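PDB 2RBK: putative uncharacterized protein from Bacteroides thetaiotaomicron, which probably acts as a magnesium-dependent phosphatase of the haloacid dehalogenase (HAD) superfamily. Local coordinates for residues S15-H19 with D127-V131; I166-E170 with V181-T187. One frame throughout, in Å; residues are numbered along the deposited sequence.

Interaction 1: residues S15-H19 with D127-V131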
loop_
_atom_site.group_PDB
_atom_site.type_symbol
_atom_site.label_atom_id
_atom_site.label_comp_id
_atom_site.label_asym_id
_atom_site.label_seq_id
_atom_site.Cartn_x
_atom_site.Cartn_y
_atom_site.Cartn_z
ATOM N N SER A 15 6.305 -10.909 -5.567
ATOM C CA SER A 15 7.027 -11.678 -4.592
ATOM C C SER A 15 8.208 -10.932 -4.007
ATOM O O SER A 15 9.012 -10.390 -4.767
ATOM C CB SER A 15 7.527 -12.934 -5.287
ATOM O OG SER A 15 8.413 -13.647 -4.433
ATOM N N PHE A 16 8.408 -10.971 -2.700
ATOM C CA PHE A 16 9.585 -10.391 -2.081
ATOM C C PHE A 16 10.802 -11.244 -2.401
ATOM O O PHE A 16 11.924 -10.750 -2.379
ATOM C CB PHE A 16 9.432 -10.300 -0.569
ATOM C CG PHE A 16 8.596 -9.168 -0.084
ATOM C CD1 PHE A 16 9.018 -7.872 -0.176
ATOM C CD2 PHE A 16 7.329 -9.373 0.501
ATOM C CE1 PHE A 16 8.244 -6.808 0.313
ATOM C CE2 PHE A 16 6.641 -8.304 0.964
ATOM C CZ PHE A 16 7.016 -7.007 0.892
ATOM N N GLU A 17 10.585 -12.522 -2.647
ATOM C CA GLU A 17 11.731 -13.444 -2.864
ATOM C C GLU A 17 12.226 -13.368 -4.293
ATOM O O GLU A 17 13.451 -13.387 -4.500
ATOM C CB GLU A 17 11.302 -14.818 -2.329
ATOM C CG GLU A 17 11.005 -14.872 -0.822
ATOM C CD GLU A 17 9.671 -14.398 -0.296
ATOM O OE1 GLU A 17 8.597 -14.349 -0.970
ATOM O OE2 GLU A 17 9.676 -14.010 0.911
ATOM N N THR A 18 11.332 -13.231 -5.278
ATOM C CA THR A 18 11.749 -13.147 -6.646
ATOM C C THR A 18 11.703 -11.733 -7.193
ATOM O O THR A 18 12.260 -11.437 -8.245
ATOM C CB THR A 18 10.881 -14.002 -7.572
ATOM O OG1 THR A 18 9.594 -13.394 -7.646
ATOM C CG2 THR A 18 10.671 -15.455 -7.097
ATOM N N HIS A 19 10.981 -10.804 -6.608
ATOM C CA HIS A 19 10.725 -9.476 -7.103
ATOM C C HIS A 19 9.920 -9.458 -8.408
ATOM O O HIS A 19 9.959 -8.505 -9.175
ATOM C CB HIS A 19 11.989 -8.619 -7.227
ATOM C CG HIS A 19 12.699 -8.658 -5.892
ATOM N ND1 HIS A 19 12.202 -8.081 -4.739
ATOM C CD2 HIS A 19 13.875 -9.292 -5.573
ATOM C CE1 HIS A 19 13.083 -8.332 -3.758
ATOM N NE2 HIS A 19 14.114 -9.065 -4.232
ATOM N N ASP A 127 18.215 -1.722 -2.851
ATOM C CA ASP A 127 18.882 -2.957 -3.252
ATOM C C ASP A 127 17.918 -4.151 -3.239
ATOM O O ASP A 127 18.117 -5.052 -4.048
ATOM C CB ASP A 127 20.076 -3.291 -2.367
ATOM C CG ASP A 127 21.208 -2.307 -2.599
ATOM O OD1 ASP A 127 21.125 -1.518 -3.577
ATOM O OD2 ASP A 127 22.108 -2.351 -1.749
ATOM N N PHE A 128 16.942 -4.062 -2.347
ATOM C CA PHE A 128 15.935 -5.122 -2.260
ATOM C C PHE A 128 14.687 -4.893 -3.060
ATOM O O PHE A 128 14.250 -5.647 -3.945
ATOM C CB PHE A 128 15.571 -5.199 -0.776
ATOM C CG PHE A 128 14.676 -6.396 -0.496
ATOM C CD1 PHE A 128 15.098 -7.683 -0.815
ATOM C CD2 PHE A 128 13.456 -6.181 0.107
ATOM C CE1 PHE A 128 14.297 -8.797 -0.535
ATOM C CE2 PHE A 128 12.660 -7.280 0.354
ATOM C CZ PHE A 128 13.051 -8.575 0.038
ATOM N N LEU A 129 14.009 -3.788 -2.685
ATOM C CA LEU A 129 12.734 -3.535 -3.288
ATOM C C LEU A 129 12.957 -2.887 -4.619
ATOM O O LEU A 129 11.888 -2.781 -5.223
ATOM C CB LEU A 129 11.805 -2.592 -2.565
ATOM C CG LEU A 129 11.298 -3.067 -1.225
ATOM C CD1 LEU A 129 10.497 -1.991 -0.540
ATOM C CD2 LEU A 129 10.461 -4.337 -1.436
ATOM N N HIS A 130 14.145 -2.521 -5.006
ATOM C CA HIS A 130 14.292 -2.085 -6.386
ATOM C C HIS A 130 13.563 -0.780 -6.647
ATOM O O HIS A 130 13.135 -0.637 -7.783
ATOM C CB HIS A 130 13.651 -3.089 -7.375
ATOM C CG HIS A 130 14.270 -4.414 -7.222
ATOM N ND1 HIS A 130 15.606 -4.568 -7.502
ATOM C CD2 HIS A 130 13.759 -5.590 -6.816
ATOM C CE1 HIS A 130 15.900 -5.830 -7.271
ATOM N NE2 HIS A 130 14.820 -6.457 -6.861
ATOM N N VAL A 131 13.480 0.026 -5.599
ATOM C CA VAL A 131 12.961 1.378 -5.876
ATOM C C VAL A 131 14.098 2.225 -6.431
ATOM O O VAL A 131 15.227 2.116 -5.917
ATOM C CB VAL A 131 12.367 1.937 -4.596
ATOM C CG1 VAL A 131 12.004 3.400 -4.704
ATOM C CG2 VAL A 131 11.108 1.119 -4.244
#
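Residues 15-19 form a tight loop closed by the 2.7 Å bond from His19 N to Ser15 O. Ser15 OG, short enough to reach back to the backbone, accepts from Thr18 N at 3.1 Å in an ST motif, with a weak bond from Glu17 N. Residues 127-131 lead out of the weakly bonded end of helix 119-128 into a loop, with His130 at positive phi. The backbones stay apart, His19 CA and Leu129 CA being nearest at 7.3 Å; no hydrogen bond crosses between the segments, and side chains span the gap. His19 presents an edge to the face of Phe128 (centroids 4.8 Å, planes at 86°), while His130 turns its own edge to the face of His19 (4.4 Å, 85°), giving two linked T-shaped pairs. His19 CE1 also lies 2.9 Å from Phe128 O. Phe16 CD1 meets Phe128 CE2 at 3.7 Å, and Phe16 CE1 meets Leu129 CD2 at 3.8 Å. Phe16 also packs on the magnesium ligands Asp10 and Asp211, and Leu129 on Trp174 of the vanadium pocket. An aromatic cluster thus joins the loop following Asp8 and Asp10 to the end of a cap helix, consistent with a closed cap in a HAD-type phosphatase.

Interaction 2: residues I166-E170 with V181-T187; sequences IPTCE and VTAKGDT
The start of strand 170-172 and its preceding turn pair with the end of strand 180-182 and the turn after it. Residues 166-169 make a type I turn into Glu170, which faces Thr182 as an antiparallel hydrogen-bonded pair (CA-CA 5.2 Å): Glu170 N donates to Thr182 O at 2.8 Å, and Thr182 N to Glu170 O at 3.0 Å. A type II turn spans 183-186 (Asp186 N to Ala183 O 2.9 Å), with Gly185 at positive phi, where a CB would clash with the preceding carbonyl. Glu170, chi1 and chi2 both m, folds over this turn so that OE2 accepts Gly185 N at 2.7 Å. Two waters link Glu170 OE2 to Lys184 NZ: water 3 (3.2 Å from OE2, 2.9 Å from NZ) and water 2 (2.7 Å from OE2, a weak 3.5 Å from NZ). Water 1 joins Thr168 OG1 (2.8 Å), also bound by Glu89, to Lys184 N (2.9 Å). Thr182 OG1 (chi1 p) donates to Asp186 O at 2.8 Å; the Asp186 carboxylate hydrogen-bonds Ser83 and Tyr81, and Thr187, N-cap of helix 188-199, Ser217 and, weakly, Gln189 N. Val181 CG1 packs against Cys169 CB (3.5 Å) and Ile166 CD1 (4.1 Å). Val181 pairs with Met150 of strand 149-152, and Ile166 and Cys169 touch helix 87-100, placing the hairpin in the cap. Glutamate and lysine meet through water, while the carboxylate's direct bond satisfies a turn amide.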
loop_
_atom_site.group_PDB
_atom_site.type_symbol
_atom_site.label_atom_id
_atom_site.label_comp_id
_atom_site.label_asym_id
_atom_site.label_seq_id
_atom_site.Cartn_x
_atom_site.Cartn_y
_atom_site.Cartn_z
ATOM N N ILE A 166 2.058 12.711 16.792
ATOM C CA ILE A 166 1.275 12.552 15.543
ATOM C C ILE A 166 -0.140 12.088 15.921
ATOM O O ILE A 166 -0.571 11.007 15.486
ATOM C CB ILE A 166 1.967 11.653 14.470
ATOM C CG1 ILE A 166 2.379 10.303 14.986
ATOM C CG2 ILE A 166 3.188 12.416 13.910
ATOM C CD1 ILE A 166 2.670 9.185 13.932
ATOM N N PRO A 167 -0.877 12.882 16.720
ATOM C CA PRO A 167 -2.079 12.396 17.349
ATOM C C PRO A 167 -3.272 12.113 16.476
ATOM O O PRO A 167 -4.202 11.449 16.981
ATOM C CB PRO A 167 -2.468 13.507 18.311
ATOM C CG PRO A 167 -1.941 14.735 17.620
ATOM C CD PRO A 167 -0.585 14.267 17.147
ATOM N N THR A 168 -3.261 12.537 15.247
ATOM C CA THR A 168 -4.413 12.283 14.388
ATOM C C THR A 168 -4.086 11.399 13.202
ATOM O O THR A 168 -4.975 11.010 12.483
ATOM C CB THR A 168 -5.117 13.578 13.908
ATOM O OG1 THR A 168 -4.310 14.266 12.990
ATOM C CG2 THR A 168 -5.554 14.477 15.073
ATOM N N CYS A 169 -2.856 11.049 12.971
ATOM C CA CYS A 169 -2.454 10.281 11.798
ATOM C C CYS A 169 -2.720 8.791 11.984
ATOM O O CYS A 169 -2.707 8.235 13.078
ATOM C CB CYS A 169 -0.999 10.480 11.466
ATOM S SG CYS A 169 -0.517 12.074 10.889
ATOM N N GLU A 170 -2.870 8.123 10.859
ATOM C CA GLU A 170 -2.840 6.687 10.760
ATOM C C GLU A 170 -1.428 6.229 10.525
ATOM O O GLU A 170 -0.635 6.910 9.853
ATOM C CB GLU A 170 -3.671 6.238 9.570
ATOM C CG GLU A 170 -5.110 6.673 9.624
ATOM C CD GLU A 170 -5.923 6.308 10.841
ATOM O OE1 GLU A 170 -5.658 5.278 11.467
ATOM O OE2 GLU A 170 -6.867 7.087 11.173
ATOM N N VAL A 181 2.801 6.843 7.338
ATOM C CA VAL A 181 1.989 7.744 8.134
ATOM C C VAL A 181 1.162 8.586 7.164
ATOM O O VAL A 181 1.712 9.223 6.263
ATOM C CB VAL A 181 2.873 8.612 9.012
ATOM C CG1 VAL A 181 1.998 9.521 9.896
ATOM C CG2 VAL A 181 3.766 7.767 9.896
ATOM N N THR A 182 -0.172 8.604 7.386
ATOM C CA THR A 182 -1.124 9.341 6.583
ATOM C C THR A 182 -2.111 10.026 7.508
ATOM O O THR A 182 -2.155 9.786 8.714
ATOM C CB THR A 182 -1.844 8.397 5.601
ATOM O OG1 THR A 182 -2.372 7.305 6.371
ATOM C CG2 THR A 182 -0.930 7.919 4.476
ATOM N N ALA A 183 -2.939 10.914 6.932
ATOM C CA ALA A 183 -3.880 11.666 7.735
ATOM C C ALA A 183 -5.013 10.803 8.268
ATOM O O ALA A 183 -5.251 9.659 7.854
ATOM C CB ALA A 183 -4.432 12.820 6.889
ATOM N N LYS A 184 -5.762 11.372 9.220
ATOM C CA LYS A 184 -6.854 10.719 9.918
ATOM C C LYS A 184 -7.787 10.001 8.980
ATOM O O LYS A 184 -8.350 10.572 8.074
ATOM C CB LYS A 184 -7.654 11.782 10.696
ATOM C CG LYS A 184 -8.911 11.395 11.414
ATOM C CD LYS A 184 -8.459 10.758 12.729
ATOM C CE LYS A 184 -9.651 10.548 13.641
ATOM N NZ LYS A 184 -9.181 9.570 14.682
ATOM N N GLY A 185 -7.986 8.687 9.260
ATOM C CA GLY A 185 -8.911 7.893 8.508
ATOM C C GLY A 185 -8.379 7.336 7.208
ATOM O O GLY A 185 -9.051 6.488 6.618
ATOM N N ASP A 186 -7.194 7.740 6.749
ATOM C CA ASP A 186 -6.671 7.295 5.468
ATOM C C ASP A 186 -5.922 6.002 5.603
ATOM O O ASP A 186 -4.744 5.958 5.932
ATOM C CB ASP A 186 -5.814 8.398 4.861
ATOM C CG ASP A 186 -6.708 9.607 4.550
ATOM O OD1 ASP A 186 -7.892 9.415 4.209
ATOM O OD2 ASP A 186 -6.199 10.721 4.748
ATOM N N THR A 187 -6.646 4.909 5.372
ATOM C CA THR A 187 -6.145 3.557 5.266
ATOM C C THR A 187 -6.683 2.934 3.990
ATOM O O THR A 187 -7.542 3.540 3.320
ATOM C CB THR A 187 -6.524 2.620 6.454
ATOM O OG1 THR A 187 -7.867 2.291 6.339
ATOM C CG2 THR A 187 -6.283 3.327 7.787
HETATM O O HOH W 1 -4.845 13.891 10.278
HETATM O O HOH W 2 -8.995 6.665 12.820
HETATM O O HOH W 3 -6.624 8.300 14.071
#

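Overall arrangement
The two contacts lie on opposite sides of the chain's centre, their centres 27 Å apart and their nearest atoms about 14 Å apart, so neither touches the other. Interaction 1 is a surface contact beside the active site, between a loop of the catalytic core and the end of a cap helix; rings and apolar groups meet there without a hydrogen bond between the segments. Interaction 2, partly buried, joins segments close in sequence and runs from the hairpin to the start of helix 188-199; backbone pairing, a carboxylate and waters dominate it. A directional network thus shapes the chain's return from the cap, whereas interaction 1 joins pieces distant in sequence through ring and apolar contacts.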